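Local coordinates for protein mRNA-capping enzyme subunit alpha (Saccharomyces cerevisiae, PDB 3KYH) that transfers GMP from GTP to the diphosphate 5' end of nascent mRNA through a covalent enzyme-GMP intermediate, the second step of cap formation, at residues 127-132 with 157-162; 153-158 with 173-178; 34-39 with 162-167; 108-113 with 181-186; 69-74 with 203-208. All coordinates share one frame; numbering follows the deposited sequence.

Interaction 1 of 5, residues 127-132 with 157-162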
# COMPACT_ATOMS: atom_id res chain seq x y z
N ASP C 127 21.61 0.79 -52.69
CA ASP C 127 20.79 -0.23 -51.96
C ASP C 127 21.75 -1.26 -51.41
O ASP C 127 22.46 -1.90 -52.20
CB ASP C 127 19.80 -0.97 -52.90
CG ASP C 127 19.05 -2.18 -52.25
OD1 ASP C 127 19.49 -2.83 -51.25
OD2 ASP C 127 18.00 -2.55 -52.83
N GLY C 128 21.65 -1.46 -50.09
CA GLY C 128 22.53 -2.35 -49.32
C GLY C 128 23.94 -1.80 -49.21
O GLY C 128 24.88 -2.33 -49.83
N THR C 129 24.10 -0.74 -48.42
CA THR C 129 25.42 -0.12 -48.27
C THR C 129 25.77 0.28 -46.82
O THR C 129 25.18 1.21 -46.26
CB THR C 129 25.61 1.02 -49.32
OG1 THR C 129 25.47 0.48 -50.64
CG2 THR C 129 26.96 1.71 -49.18
N LEU C 130 26.72 -0.47 -46.24
CA LEU C 130 27.17 -0.28 -44.84
C LEU C 130 28.65 0.15 -44.67
O LEU C 130 29.61 -0.60 -44.95
CB LEU C 130 26.77 -1.47 -43.94
CG LEU C 130 26.54 -1.26 -42.43
CD1 LEU C 130 25.40 -0.28 -42.11
CD2 LEU C 130 26.28 -2.59 -41.71
N LEU C 131 28.77 1.37 -44.16
CA LEU C 131 30.04 2.11 -44.10
C LEU C 131 30.24 2.75 -42.72
O LEU C 131 29.40 3.52 -42.24
CB LEU C 131 30.11 3.18 -45.20
CG LEU C 131 28.96 4.17 -45.45
CD1 LEU C 131 29.11 4.70 -46.87
CD2 LEU C 131 27.59 3.53 -45.34
N ASP C 132 31.37 2.38 -42.10
CA ASP C 132 31.67 2.69 -40.71
C ASP C 132 32.36 4.03 -40.47
O ASP C 132 33.49 4.25 -40.93
CB ASP C 132 32.47 1.54 -40.08
CG ASP C 132 32.65 1.70 -38.58
OD1 ASP C 132 31.77 2.28 -37.91
OD2 ASP C 132 33.70 1.27 -38.08
N ALA C 157 29.56 -3.15 -46.62
CA ALA C 157 28.47 -3.43 -47.57
C ALA C 157 28.39 -2.35 -48.63
O ALA C 157 28.33 -1.16 -48.32
CB ALA C 157 27.13 -3.59 -46.87
N ILE C 158 28.44 -2.77 -49.89
CA ILE C 158 28.15 -1.88 -51.01
C ILE C 158 27.17 -2.55 -51.97
O ILE C 158 27.34 -3.72 -52.36
CB ILE C 158 29.41 -1.29 -51.71
CG1 ILE C 158 29.06 0.06 -52.32
CG2 ILE C 158 30.05 -2.22 -52.77
CD1 ILE C 158 29.39 1.25 -51.43
N ASN C 159 26.11 -1.80 -52.27
CA ASN C 159 25.02 -2.22 -53.15
C ASN C 159 24.64 -3.69 -53.04
O ASN C 159 24.99 -4.50 -53.91
CB ASN C 159 25.26 -1.70 -54.56
CG ASN C 159 24.96 -0.22 -54.69
OD1 ASN C 159 24.09 0.32 -53.97
ND2 ASN C 159 25.66 0.45 -55.60
N GLY C 160 24.04 -4.01 -51.89
CA GLY C 160 23.61 -5.34 -51.47
C GLY C 160 24.71 -6.36 -51.24
O GLY C 160 24.52 -7.33 -50.51
N ARG C 161 25.86 -6.14 -51.88
CA ARG C 161 27.02 -7.04 -51.82
C ARG C 161 27.74 -6.91 -50.46
O ARG C 161 28.27 -5.84 -50.12
CB ARG C 161 27.91 -6.82 -53.08
CG ARG C 161 29.43 -7.11 -52.99
CD ARG C 161 30.12 -7.30 -54.37
NE ARG C 161 31.51 -7.74 -54.23
CZ ARG C 161 31.91 -8.92 -53.73
NH1 ARG C 161 31.04 -9.84 -53.33
NH2 ARG C 161 33.19 -9.19 -53.61
N CYS C 162 27.67 -7.97 -49.66
CA CYS C 162 28.41 -8.06 -48.39
C CYS C 162 29.92 -7.99 -48.63
O CYS C 162 30.56 -8.97 -49.04
CB CYS C 162 28.07 -9.34 -47.61
SG CYS C 162 29.28 -9.80 -46.33
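The first torsions of T129 and N159 set up the two side-chain bonds of this contact, T129 OG1 with N159 N and N159 OD1 with D127 N. In T129, OG1 stands anti to the carbonyl carbon (chi1 -59°) and accepts a fairly straight hydrogen bond from the backbone N of N159, at 2.9 Å. The same rotamer sets CG2 of T129 alongside I158, 3.3 Å from CD1, the two side chains pointing the same way. An alanine at T129 would probably leave the backbone N-H of N159 without this acceptor and open a gap beside the I158 methyl. N159 has CG anti to its own carbonyl carbon (chi1 -76°), and OD1 receives the backbone N of D127 at 2.8 Å, almost head-on to the side-chain C=O. G160 N donates to G128 O, also at 2.8 Å; a side chain on G128 would run into G160. Further in, L130 and A157 exchange backbone bonds, while their CB atoms pack 3.6 Å apart. The arrangement is that of a two-residue beta-hairpin with a type I' turn from I158 to R161, joining strands 154-158 and 161-162, whose first strand pairs with the start of strand 129-139.

Interaction 2 of 5, residues 153-158 with 173-178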
# COMPACT_ATOMS: atom_id res chain seq x y z
N PHE C 153 36.11 5.16 -42.71
CA PHE C 153 37.41 4.49 -42.61
C PHE C 153 37.41 3.06 -43.11
O PHE C 153 38.43 2.54 -43.56
CB PHE C 153 38.09 4.63 -41.22
CG PHE C 153 37.15 4.64 -40.01
CD1 PHE C 153 36.34 5.74 -39.72
CD2 PHE C 153 37.17 3.58 -39.08
CE1 PHE C 153 35.51 5.77 -38.59
CE2 PHE C 153 36.34 3.58 -37.95
CZ PHE C 153 35.50 4.69 -37.70
N ASP C 154 36.24 2.44 -43.02
CA ASP C 154 35.99 1.16 -43.64
C ASP C 154 34.51 1.05 -43.99
O ASP C 154 33.68 1.78 -43.44
CB ASP C 154 36.44 0.02 -42.72
CG ASP C 154 36.54 -1.29 -43.46
OD1 ASP C 154 37.51 -1.50 -44.22
OD2 ASP C 154 35.62 -2.11 -43.33
N CYS C 155 34.21 0.15 -44.93
CA CYS C 155 32.88 -0.12 -45.44
C CYS C 155 32.81 -1.63 -45.62
O CYS C 155 33.75 -2.23 -46.16
CB CYS C 155 32.71 0.57 -46.80
SG CYS C 155 31.01 0.77 -47.41
N LEU C 156 31.69 -2.21 -45.19
CA LEU C 156 31.49 -3.66 -45.24
C LEU C 156 30.26 -4.12 -46.03
O LEU C 156 29.95 -5.32 -46.07
CB LEU C 156 31.53 -4.28 -43.84
CG LEU C 156 30.81 -3.76 -42.59
CD1 LEU C 156 29.49 -3.07 -42.84
CD2 LEU C 156 30.56 -4.93 -41.69
N ALA C 157 29.56 -3.15 -46.62
CA ALA C 157 28.47 -3.43 -47.57
C ALA C 157 28.39 -2.35 -48.63
O ALA C 157 28.33 -1.16 -48.32
CB ALA C 157 27.13 -3.59 -46.87
N ILE C 158 28.44 -2.77 -49.89
CA ILE C 158 28.15 -1.88 -51.01
C ILE C 158 27.17 -2.55 -51.97
O ILE C 158 27.34 -3.72 -52.36
CB ILE C 158 29.41 -1.29 -51.71
CG1 ILE C 158 29.06 0.06 -52.32
CG2 ILE C 158 30.05 -2.22 -52.77
CD1 ILE C 158 29.39 1.25 -51.43
N ALA C 173 38.46 0.24 -51.29
CA ALA C 173 38.46 0.53 -52.74
C ALA C 173 37.08 0.86 -53.33
O ALA C 173 36.79 2.02 -53.61
CB ALA C 173 39.13 -0.61 -53.54
N HIS C 174 36.26 -0.18 -53.49
CA HIS C 174 34.86 -0.09 -53.90
C HIS C 174 34.24 1.20 -53.34
O HIS C 174 33.89 2.09 -54.12
CB HIS C 174 34.08 -1.32 -53.43
CG HIS C 174 34.33 -2.57 -54.22
ND1 HIS C 174 34.87 -3.71 -53.66
CD2 HIS C 174 34.04 -2.90 -55.51
CE1 HIS C 174 34.93 -4.67 -54.56
NE2 HIS C 174 34.44 -4.20 -55.70
N LEU C 175 34.20 1.32 -52.01
CA LEU C 175 33.63 2.48 -51.29
C LEU C 175 33.96 3.84 -51.91
O LEU C 175 33.23 4.82 -51.73
CB LEU C 175 34.07 2.43 -49.82
CG LEU C 175 34.03 3.62 -48.85
CD1 LEU C 175 32.60 3.91 -48.47
CD2 LEU C 175 34.84 3.35 -47.58
N GLY C 176 35.09 3.91 -52.60
CA GLY C 176 35.57 5.13 -53.22
C GLY C 176 34.66 5.43 -54.37
O GLY C 176 33.84 6.34 -54.27
N LYS C 177 34.79 4.61 -55.41
CA LYS C 177 34.02 4.67 -56.66
C LYS C 177 32.55 4.56 -56.32
O LYS C 177 31.80 5.52 -56.46
CB LYS C 177 34.41 3.53 -57.62
CG LYS C 177 35.77 2.85 -57.37
CD LYS C 177 36.98 3.64 -57.84
CE LYS C 177 37.50 4.65 -56.82
NZ LYS C 177 37.87 4.02 -55.51
N GLU C 178 32.17 3.41 -55.77
CA GLU C 178 30.80 3.14 -55.40
C GLU C 178 30.08 4.28 -54.69
O GLU C 178 29.35 5.04 -55.34
CB GLU C 178 30.66 1.79 -54.68
CG GLU C 178 30.46 0.62 -55.63
CD GLU C 178 31.75 -0.01 -56.11
OE1 GLU C 178 32.68 0.75 -56.50
OE2 GLU C 178 31.83 -1.26 -56.12
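C155 and I158 meet L175 and E178 where helix 168-189 packs across a face of the catalytic domain's beta-sheet, along strand 154-158. The two strand residues are three positions apart yet both point to the helix. A classic beta bulge accounts for this: L156 and A157 together face L130, which shifts the alternation by one residue. The CB of C155 sits against the branched end of L175, with CD2 at 3.6 Å and CD1 at 3.7 Å. SG of C155, anti to the backbone N (chi1 -163°), continues toward the helix and also meets CD1 of L175. One turn on, I158 and E178 cross obliquely. CG1 of I158 lies against the aliphatic base of the glutamate, 3.3 Å from CB and 3.6 Å from CG. E178 bends at chi2, and its OE2 also comes near CG2 of I158. An alanine in place of I158 would probably leave this part of E178 without its apolar cover and open a gap between strand and helix. H174 touches the same isoleucine, CB to CG2 at 4.2 Å. On the strand, D154 points away from this helical turn, and its carboxylate forms a salt bridge with R171. Within the helix, A173 O accepts two donors from opposite faces of its carbonyl plane: G176 N at 2.7 Å and K177 NZ at 3.0 Å.

Interaction 3 of 5, residues 34-39 with 162-167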
# COMPACT_ATOMS: atom_id res chain seq x y z
N LYS C 34 20.89 -10.16 -42.37
CA LYS C 34 21.05 -10.93 -43.60
C LYS C 34 22.11 -10.32 -44.50
O LYS C 34 22.93 -11.06 -45.05
CB LYS C 34 19.70 -11.07 -44.32
CG LYS C 34 18.64 -11.90 -43.57
CD LYS C 34 18.73 -13.41 -43.85
CE LYS C 34 18.41 -14.25 -42.61
NZ LYS C 34 19.40 -14.01 -41.51
N LEU C 35 22.12 -8.99 -44.59
CA LEU C 35 23.04 -8.23 -45.44
C LEU C 35 24.52 -8.55 -45.19
O LEU C 35 25.36 -8.34 -46.08
CB LEU C 35 22.79 -6.73 -45.32
CG LEU C 35 22.83 -5.77 -46.52
CD1 LEU C 35 22.52 -4.34 -46.08
CD2 LEU C 35 24.13 -5.78 -47.34
N LEU C 36 24.83 -9.08 -44.01
CA LEU C 36 26.19 -9.52 -43.69
C LEU C 36 26.20 -10.98 -43.21
O LEU C 36 27.16 -11.42 -42.56
CB LEU C 36 26.84 -8.59 -42.66
CG LEU C 36 26.91 -7.08 -42.92
CD1 LEU C 36 26.99 -6.29 -41.60
CD2 LEU C 36 28.03 -6.70 -43.90
N ASN C 37 25.15 -11.72 -43.55
CA ASN C 37 25.00 -13.15 -43.22
C ASN C 37 25.34 -13.59 -41.78
O ASN C 37 26.12 -14.53 -41.56
CB ASN C 37 25.56 -14.09 -44.34
CG ASN C 37 27.02 -13.80 -44.73
OD1 ASN C 37 27.96 -13.96 -43.92
ND2 ASN C 37 27.22 -13.42 -45.99
N SER C 38 24.74 -12.87 -40.83
CA SER C 38 24.76 -13.19 -39.39
C SER C 38 23.80 -12.26 -38.65
O SER C 38 23.89 -11.04 -38.80
CB SER C 38 26.16 -13.09 -38.78
OG SER C 38 26.19 -13.81 -37.56
N PRO C 39 22.93 -12.83 -37.79
CA PRO C 39 21.79 -12.04 -37.34
C PRO C 39 22.10 -11.10 -36.18
O PRO C 39 21.20 -10.44 -35.66
CB PRO C 39 20.78 -13.11 -36.94
CG PRO C 39 21.62 -14.30 -36.51
CD PRO C 39 23.04 -14.09 -37.01
N CYS C 162 27.67 -7.97 -49.66
CA CYS C 162 28.41 -8.06 -48.39
C CYS C 162 29.92 -7.99 -48.63
O CYS C 162 30.56 -8.97 -49.04
CB CYS C 162 28.07 -9.34 -47.61
SG CYS C 162 29.28 -9.80 -46.33
N LEU C 163 30.47 -6.81 -48.39
CA LEU C 163 31.91 -6.61 -48.43
C LEU C 163 32.55 -6.81 -47.04
O LEU C 163 33.26 -5.95 -46.55
CB LEU C 163 32.25 -5.25 -49.06
CG LEU C 163 32.57 -5.10 -50.57
CD1 LEU C 163 32.73 -3.63 -50.96
CD2 LEU C 163 33.82 -5.87 -51.02
N THR C 164 32.26 -7.93 -46.38
CA THR C 164 32.89 -8.29 -45.10
C THR C 164 34.10 -9.18 -45.39
O THR C 164 35.24 -8.79 -45.14
CB THR C 164 31.94 -9.09 -44.17
OG1 THR C 164 30.67 -8.43 -44.07
CG2 THR C 164 32.54 -9.24 -42.78
N GLN C 165 33.84 -10.34 -46.00
CA GLN C 165 34.79 -11.45 -46.14
C GLN C 165 36.03 -11.16 -46.98
O GLN C 165 36.91 -12.02 -47.14
CB GLN C 165 34.04 -12.69 -46.66
CG GLN C 165 33.27 -13.50 -45.62
CD GLN C 165 32.55 -12.65 -44.59
OE1 GLN C 165 33.17 -12.17 -43.64
NE2 GLN C 165 31.24 -12.48 -44.77
N SER C 166 36.10 -9.91 -47.46
CA SER C 166 37.13 -9.40 -48.38
C SER C 166 38.15 -8.49 -47.68
O SER C 166 37.77 -7.73 -46.78
CB SER C 166 36.43 -8.60 -49.49
OG SER C 166 35.48 -7.69 -48.93
N PRO C 167 39.44 -8.56 -48.11
CA PRO C 167 40.53 -7.69 -47.63
C PRO C 167 40.20 -6.20 -47.60
O PRO C 167 39.33 -5.74 -48.35
CB PRO C 167 41.64 -7.95 -48.65
CG PRO C 167 41.48 -9.40 -48.97
CD PRO C 167 39.98 -9.65 -48.96
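N37 and Q165 bring the two flat groups of this contact together, their side-chain amides reaching toward each other tip to tip rather than stacking. OD1 of N37 lies 3.7 Å from NE2 of Q165, a loose polar approach, and the amide planes are turned 53° apart. The N37 amide has the sulphur of C162 on its nitrogen side, though the place of this sulphur in the model is doubtful. Q165 bends at chi2, and this bend helps turn its amide back toward the asparagine. Deeper in, aliphatic groups meet polar atoms. L36 and T164 cross at about a right angle, CD2 of the leucine lying against OG1 of the threonine, and the same methyl faces the C162 sulphur. CB of C162 rests against the backbone of L35, 3.3 Å from its carbonyl O. No hydrogen bond joins the two segments, which meet by packing and the loose polar approach. N37, with positive phi, is the C-prime residue of a Schellman motif, its N bonding to K34 O at 2.8 Å. The contact thus joins the C-terminal end of helix 23-35 to the loop that leaves strand 161-162 and leads, through P167 at the N-cap, into helix 168-189. L35 and L36 also rest on A157 and L156 of strand 154-158, a strand that L163 also touches, at I158.

Interaction 4 of 5, residues 108-113 with 181-186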
# COMPACT_ATOMS: atom_id res chain seq x y z
N PHE C 108 19.30 12.89 -48.75
CA PHE C 108 20.55 12.43 -49.34
C PHE C 108 20.27 11.52 -50.54
O PHE C 108 19.48 10.57 -50.47
CB PHE C 108 21.43 11.69 -48.32
CG PHE C 108 22.22 12.59 -47.39
CD1 PHE C 108 23.30 13.35 -47.86
CD2 PHE C 108 21.96 12.60 -46.02
CE1 PHE C 108 24.06 14.15 -46.98
CE2 PHE C 108 22.71 13.38 -45.13
CZ PHE C 108 23.76 14.15 -45.62
N ARG C 109 20.95 11.82 -51.65
CA ARG C 109 20.78 11.05 -52.87
C ARG C 109 22.02 10.20 -53.19
O ARG C 109 22.90 10.61 -53.96
CB ARG C 109 20.40 11.99 -54.02
CG ARG C 109 18.94 12.49 -53.98
CD ARG C 109 18.73 13.73 -53.10
NE ARG C 109 17.31 14.04 -52.93
CZ ARG C 109 16.81 15.25 -52.72
NH1 ARG C 109 17.59 16.33 -52.67
NH2 ARG C 109 15.50 15.39 -52.58
N PHE C 110 22.07 9.03 -52.56
CA PHE C 110 23.18 8.10 -52.76
C PHE C 110 22.89 7.18 -53.96
O PHE C 110 21.90 6.45 -53.93
CB PHE C 110 23.53 7.36 -51.46
CG PHE C 110 23.87 8.29 -50.29
CD1 PHE C 110 23.50 7.94 -48.99
CD2 PHE C 110 24.57 9.50 -50.49
CE1 PHE C 110 23.77 8.79 -47.91
CE2 PHE C 110 24.89 10.36 -49.40
CZ PHE C 110 24.49 10.00 -48.11
N PRO C 111 23.73 7.25 -55.02
CA PRO C 111 23.51 6.73 -56.39
C PRO C 111 24.37 5.57 -56.92
O PRO C 111 24.49 4.53 -56.27
CB PRO C 111 23.79 7.97 -57.25
CG PRO C 111 24.55 8.92 -56.37
CD PRO C 111 24.82 8.24 -55.06
N ARG C 112 24.82 5.73 -58.18
CA ARG C 112 25.96 5.03 -58.77
C ARG C 112 26.45 5.86 -59.97
O ARG C 112 26.22 7.08 -60.05
CB ARG C 112 25.55 3.66 -59.28
CG ARG C 112 25.59 2.52 -58.31
CD ARG C 112 24.22 1.84 -58.40
NE ARG C 112 24.24 0.39 -58.19
CZ ARG C 112 23.28 -0.30 -57.59
NH1 ARG C 112 22.21 0.33 -57.10
NH2 ARG C 112 23.41 -1.63 -57.45
N LEU C 113 27.16 5.20 -60.88
CA LEU C 113 27.30 5.65 -62.27
C LEU C 113 27.74 4.44 -63.10
O LEU C 113 28.92 4.32 -63.43
CB LEU C 113 28.27 6.85 -62.41
CG LEU C 113 27.93 7.89 -63.50
CD1 LEU C 113 27.52 9.18 -62.79
CD2 LEU C 113 29.11 8.18 -64.44
N LYS C 181 32.45 8.81 -54.86
CA LYS C 181 32.49 9.39 -56.21
C LYS C 181 31.10 10.01 -56.61
O LYS C 181 31.04 11.23 -56.80
CB LYS C 181 33.04 8.35 -57.22
CG LYS C 181 34.03 8.80 -58.28
CD LYS C 181 33.34 9.50 -59.45
CE LYS C 181 33.84 9.06 -60.81
NZ LYS C 181 32.70 9.39 -61.75
N PRO C 182 29.99 9.22 -56.63
CA PRO C 182 28.64 9.73 -56.92
C PRO C 182 28.03 10.68 -55.90
O PRO C 182 27.27 11.56 -56.30
CB PRO C 182 27.80 8.46 -56.99
CG PRO C 182 28.42 7.60 -56.02
CD PRO C 182 29.90 7.79 -56.29
N TYR C 183 28.33 10.53 -54.60
CA TYR C 183 28.06 11.64 -53.67
C TYR C 183 28.80 12.85 -54.26
O TYR C 183 28.16 13.84 -54.58
CB TYR C 183 28.46 11.36 -52.21
CG TYR C 183 28.44 12.58 -51.28
CD1 TYR C 183 27.42 12.75 -50.34
CD2 TYR C 183 29.45 13.56 -51.33
CE1 TYR C 183 27.39 13.88 -49.48
CE2 TYR C 183 29.43 14.69 -50.49
CZ TYR C 183 28.39 14.84 -49.56
OH TYR C 183 28.37 15.94 -48.73
N PHE C 184 30.10 12.73 -54.50
CA PHE C 184 30.92 13.92 -54.72
C PHE C 184 30.60 14.64 -56.03
O PHE C 184 30.37 15.86 -56.02
CB PHE C 184 32.42 13.67 -54.55
CG PHE C 184 33.16 14.86 -53.99
CD1 PHE C 184 33.33 15.00 -52.61
CD2 PHE C 184 33.65 15.85 -54.84
CE1 PHE C 184 33.98 16.11 -52.08
CE2 PHE C 184 34.31 16.98 -54.32
CZ PHE C 184 34.47 17.11 -52.93
N ASP C 185 30.56 13.86 -57.11
CA ASP C 185 30.10 14.31 -58.43
C ASP C 185 28.77 15.03 -58.34
O ASP C 185 28.69 16.20 -58.73
CB ASP C 185 30.00 13.11 -59.37
CG ASP C 185 31.35 12.57 -59.77
OD1 ASP C 185 31.54 12.29 -60.98
OD2 ASP C 185 32.24 12.47 -58.89
N LEU C 186 27.78 14.35 -57.76
CA LEU C 186 26.43 14.87 -57.56
C LEU C 186 26.40 16.21 -56.85
O LEU C 186 25.54 17.04 -57.11
CB LEU C 186 25.60 13.85 -56.77
CG LEU C 186 24.12 13.97 -56.44
CD1 LEU C 186 23.61 12.54 -56.30
CD2 LEU C 186 23.87 14.78 -55.17
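P111 and P182 form the tight part of this contact, their rings set at a slant to each other with CG of P111 3.3 Å from CB of P182. The same CG also meets CD1 of L186 at 3.7 Å, and that methyl also lies close to the backbone O of R109. P182 can offer no backbone N-H to the preceding turn, and helix 168-189 is kinked there. Beside the prolines lies an aromatic group. Y183, with CG anti to the backbone N (chi1 169°), lies side by side with F110 and points the same way, so the two rings meet rim to rim, CE2 of F110 to CD1 of Y183 at 3.6 Å. F108 crosses Y183 more loosely, with both CE1 atoms 4.2 Å apart, while its own CB lies over one face of the F110 ring, offset toward the rim. F179 adds an edge-to-face contact to F110.

The outer side is looser and polar. R109 gives the contact its CB, 4.0 Å from CD1 of L186, while the rest of its chain leads away from the helix. R112 also points away, and its NH1 donates to L125 O. On the helix, K181 reaches D185, one turn on, in a salt bridge, NZ meeting OD1 at 3.2 Å from above the carboxylate plane. The contact packs the loop between strands 102-105 and 129-139 on helix 168-189. Inward, F110 reaches M80 and I82 of strand 76-84, F108 reaches C93 of strand 91-96, and Y183 packs on K200 and I201 of strand 200-203.

Interaction 5 of 5, residues 69-74 with 203-208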
# COMPACT_ATOMS: atom_id res chain seq x y z
N VAL C 69 47.79 3.27 -40.79
CA VAL C 69 47.58 4.21 -39.69
C VAL C 69 46.94 5.53 -40.07
O VAL C 69 47.36 6.22 -41.01
CB VAL C 69 48.85 4.56 -38.90
CG1 VAL C 69 49.07 3.56 -37.80
CG2 VAL C 69 50.07 4.73 -39.82
N CYS C 70 45.92 5.86 -39.28
CA CYS C 70 45.38 7.21 -39.19
C CYS C 70 45.24 7.47 -37.70
O CYS C 70 45.31 6.51 -36.91
CB CYS C 70 44.04 7.30 -39.90
SG CYS C 70 42.83 6.02 -39.41
N GLU C 71 45.14 8.75 -37.32
CA GLU C 71 44.72 9.21 -35.98
C GLU C 71 43.35 8.70 -35.49
O GLU C 71 42.46 8.50 -36.31
CB GLU C 71 44.70 10.73 -35.99
CG GLU C 71 43.95 11.34 -37.20
CD GLU C 71 42.48 11.70 -36.92
OE1 GLU C 71 41.93 11.32 -35.86
OE2 GLU C 71 41.88 12.39 -37.76
N LYS C 72 43.16 8.49 -34.19
CA LYS C 72 41.84 8.13 -33.62
C LYS C 72 40.96 9.39 -33.44
O LYS C 72 41.11 10.11 -32.43
CB LYS C 72 41.96 7.36 -32.27
CG LYS C 72 40.62 7.00 -31.63
CD LYS C 72 40.63 6.27 -30.25
CE LYS C 72 39.45 6.72 -29.31
NZ LYS C 72 38.88 5.68 -28.41
N THR C 73 40.06 9.66 -34.40
CA THR C 73 39.09 10.76 -34.27
C THR C 73 38.18 10.56 -33.05
O THR C 73 37.65 9.46 -32.86
CB THR C 73 38.17 10.89 -35.48
OG1 THR C 73 37.76 9.60 -35.93
CG2 THR C 73 38.87 11.61 -36.62
N ASP C 74 38.03 11.61 -32.24
CA ASP C 74 37.20 11.56 -31.02
C ASP C 74 35.82 12.18 -31.22
O ASP C 74 35.44 13.21 -30.60
CB ASP C 74 37.94 12.14 -29.79
CG ASP C 74 37.22 11.83 -28.47
OD1 ASP C 74 36.16 12.45 -28.19
OD2 ASP C 74 37.74 11.01 -27.67
N MET C 203 36.34 11.26 -47.01
CA MET C 203 37.08 10.01 -46.77
C MET C 203 38.05 10.12 -45.56
O MET C 203 38.61 11.19 -45.33
CB MET C 203 37.82 9.57 -48.05
CG MET C 203 36.89 9.13 -49.19
SD MET C 203 36.35 7.42 -49.24
CE MET C 203 37.75 6.73 -50.14
N LYS C 204 38.20 9.06 -44.77
CA LYS C 204 39.26 9.06 -43.75
C LYS C 204 40.61 8.99 -44.47
O LYS C 204 40.88 8.08 -45.27
CB LYS C 204 39.12 7.99 -42.65
CG LYS C 204 39.76 8.40 -41.30
CD LYS C 204 39.14 7.67 -40.10
CE LYS C 204 39.75 8.08 -38.73
NZ LYS C 204 39.27 7.26 -37.53
N HIS C 205 41.37 10.06 -44.24
CA HIS C 205 42.69 10.29 -44.81
C HIS C 205 43.77 9.19 -44.56
O HIS C 205 44.72 9.42 -43.81
CB HIS C 205 43.15 11.65 -44.25
CG HIS C 205 42.94 11.80 -42.77
ND1 HIS C 205 42.74 13.04 -42.18
CD2 HIS C 205 42.87 10.89 -41.77
CE1 HIS C 205 42.59 12.88 -40.88
NE2 HIS C 205 42.67 11.59 -40.60
N MET C 206 43.66 8.04 -45.25
CA MET C 206 44.53 6.90 -44.94
C MET C 206 46.02 7.07 -45.27
O MET C 206 46.37 7.73 -46.25
CB MET C 206 44.00 5.61 -45.58
CG MET C 206 44.24 4.34 -44.71
SD MET C 206 42.93 3.82 -43.55
CE MET C 206 42.51 5.39 -42.71
N ASP C 207 46.86 6.48 -44.40
CA ASP C 207 48.34 6.39 -44.54
C ASP C 207 48.85 5.02 -44.06
O ASP C 207 48.28 4.46 -43.13
CB ASP C 207 49.03 7.49 -43.74
CG ASP C 207 49.53 8.66 -44.61
OD1 ASP C 207 49.78 8.47 -45.83
OD2 ASP C 207 49.75 9.76 -44.05
N PHE C 208 49.90 4.49 -44.68
CA PHE C 208 50.44 3.16 -44.30
C PHE C 208 51.28 3.26 -43.03
O PHE C 208 51.77 4.34 -42.71
CB PHE C 208 51.34 2.53 -45.37
CG PHE C 208 50.85 2.66 -46.79
CD1 PHE C 208 51.31 3.70 -47.61
CD2 PHE C 208 49.97 1.72 -47.32
CE1 PHE C 208 50.88 3.82 -48.92
CE2 PHE C 208 49.52 1.83 -48.64
CZ PHE C 208 49.98 2.88 -49.44
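V69 N donates to D207 O at 2.7 Å in a nearly straight bond, with an N-H...O angle of 169° and the donor nearly along the C=O axis. The return bond, D207 N to V69 O, is long and weak at 3.4 Å. Side chains supply the other polar links. The extended chain of K204 reaches T73 tip to tip, and NZ donates to OG1 at 3.2 Å. The same lysine makes a cation-pi contact with F153, so its amino group has both a hydroxyl and a ring as partners. E71 bends at chi2 and crosses H205 at about a right angle, its carboxylate turned 65° from the imidazole plane. NE2 of H205 gives OE2 of E71 a weak bond at 3.1 Å, while NE2 of H224 is the stronger partner of that oxygen. Between these polar pairs, the sulphur of C70 packs 3.4 Å from CE of M206 and 3.8 Å from CE of K204. K72, the lysine that carries GMP in the covalent intermediate, points away from 203-208, while its neighbours E71 and T73 meet H205 and K204. It belongs to the KxDG signature, motif I, of nucleotidyltransferases of this kind. Strand 67-73 thus lies between strand 229-233, where C70 pairs with I230, and the edge strand 207-208, and T73 also touches E134 and V136 of strand 129-139.

In the fold
All five contacts involve the catalytic domain. Interactions 1 and 2 share strand 154-158, their centres about 8 Å apart. Interaction 3 brings helix 23-35 to the end of the same hairpin, its centre about 9 Å from that of interaction 1. Interactions 2 and 4 use successive turns of helix 168-189, their centres about 13 Å apart. Interaction 5 belongs to another sheet, which carries the nucleotidylated lysine; its centre is about 15 Å from that of interaction 2, which it touches through F153 and K204. Along the chain, 69-74 and 108-113 precede the hairpin, and 203-208 follows the helix, so segments far apart in sequence come together on the two sheets and the helix of the catalytic domain.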